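Sulfur oxygenase/reductase (Halothiobacillus neapolitanus, PDB 6QPA) catalyses the oxygen-dependent disproportionation of elemental sulfur at a mononuclear non-heme iron site. Local coordinates at the interface of chains A and B. Numbering follows the deposited sequence. Chains: chain A/B, Sulfur oxygenase/reductase.

The interface of chains A and B. Residues chain A 133, 136-137; chain B 135, 149-152.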
# COMPACT_ATOMS: atom_id res chain seq x y z
N THR A 133 18.86 7.08 50.26
CA THR A 133 18.30 7.95 51.28
C THR A 133 18.78 7.59 52.68
O THR A 133 18.53 8.36 53.62
CB THR A 133 16.76 7.95 51.22
OG1 THR A 133 16.27 6.62 51.27
CG2 THR A 133 16.27 8.62 49.93
N PRO A 136 23.13 9.79 54.15
CA PRO A 136 23.48 10.85 55.12
C PRO A 136 23.44 10.37 56.56
O PRO A 136 24.33 10.73 57.34
CB PRO A 136 22.47 11.97 54.83
CG PRO A 136 22.12 11.77 53.37
CD PRO A 136 22.08 10.24 53.21
N GLN A 137 22.46 9.55 56.93
CA GLN A 137 22.42 9.09 58.32
C GLN A 137 23.56 8.12 58.63
O GLN A 137 24.13 8.14 59.74
CB GLN A 137 21.07 8.45 58.61
CG GLN A 137 21.07 7.72 59.92
CD GLN A 137 19.67 7.36 60.37
OE1 GLN A 137 19.29 6.20 60.35
NE2 GLN A 137 18.92 8.36 60.82
N VAL B 135 20.24 18.52 51.17
CA VAL B 135 20.82 17.47 52.01
C VAL B 135 22.18 17.87 52.59
O VAL B 135 22.40 17.68 53.79
CB VAL B 135 20.93 16.14 51.18
CG1 VAL B 135 21.79 15.11 51.94
CG2 VAL B 135 19.53 15.59 50.94
N VAL B 149 21.52 12.74 61.95
CA VAL B 149 21.08 13.03 60.58
C VAL B 149 19.86 12.17 60.25
O VAL B 149 19.91 10.94 60.45
CB VAL B 149 22.21 12.78 59.58
CG1 VAL B 149 21.75 13.11 58.16
CG2 VAL B 149 23.44 13.58 59.96
N PRO B 150 18.77 12.73 59.73
CA PRO B 150 17.59 11.90 59.45
C PRO B 150 17.77 11.06 58.18
O PRO B 150 18.65 11.30 57.36
CB PRO B 150 16.48 12.94 59.26
CG PRO B 150 17.19 14.14 58.73
CD PRO B 150 18.52 14.16 59.46
N LYS B 151 16.88 10.08 58.03
CA LYS B 151 16.64 9.54 56.70
C LYS B 151 16.17 10.68 55.79
O LYS B 151 15.50 11.60 56.23
CB LYS B 151 15.57 8.45 56.73
CG LYS B 151 15.93 7.25 57.64
CD LYS B 151 17.29 6.65 57.22
CE LYS B 151 17.47 5.26 57.89
NZ LYS B 151 16.62 4.27 57.15
N VAL B 152 16.53 10.60 54.52
CA VAL B 152 16.18 11.65 53.57
C VAL B 152 14.79 11.35 53.03
O VAL B 152 14.58 10.35 52.33
CB VAL B 152 17.20 11.72 52.43
CG1 VAL B 152 16.77 12.79 51.43
CG2 VAL B 152 18.64 11.97 53.00
O HOH W 1 19.87 9.55 55.61
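A helix start of one subunit is set against an extended loop of another in this patch, part of an interface between identical copies in the 24-subunit assembly. A:Thr133, A:Pro136 and A:Gln137 meet B:Val135 and B:Val149 to B:Val152, different surfaces of the two chains, since the interface is not an exact two-fold. It illustrates how polar groups, mostly of the backbone, can be paired beside a small apolar cluster. At one end the amide of B:Val152 donates to the carbonyl of A:Thr133, N to O 3.1 Å, in the carbonyl plane and on a lone pair. At the other, the side-chain amide of A:Gln137 reaches over the loop: CG lies anti to the backbone N (chi1 169°) and the chain stays extended, bringing NE2 to 2.8 Å from the carbonyl O of B:Val149. That bond is nearly straight, 168° at the hydrogen, and lies close to the amide plane. Between the two, a water links A:Thr133 O, the backbone N of A:Gln137 and B:Pro150 O. The ring of A:Pro136 anchors the apolar cluster, its CG 3.5 Å from CG2 of B:Val152 and also against CG1 of B:Val135, while its CB packs on CG1 of B:Val149. The CD and CE methylenes of B:Lys151 cross the oxygen side of the A:Gln137 amide at a slant. With an alanine at A:Gln137, the B:Val149 carbonyl would probably lose its cross-chain donor and the B:Lys151 methylenes their amide neighbour. The patch thus ties the 132-134 turn and 135-144 helix start of one subunit to its neighbour's 149-152 loop, probably steadying the large assembly that houses the iron sites.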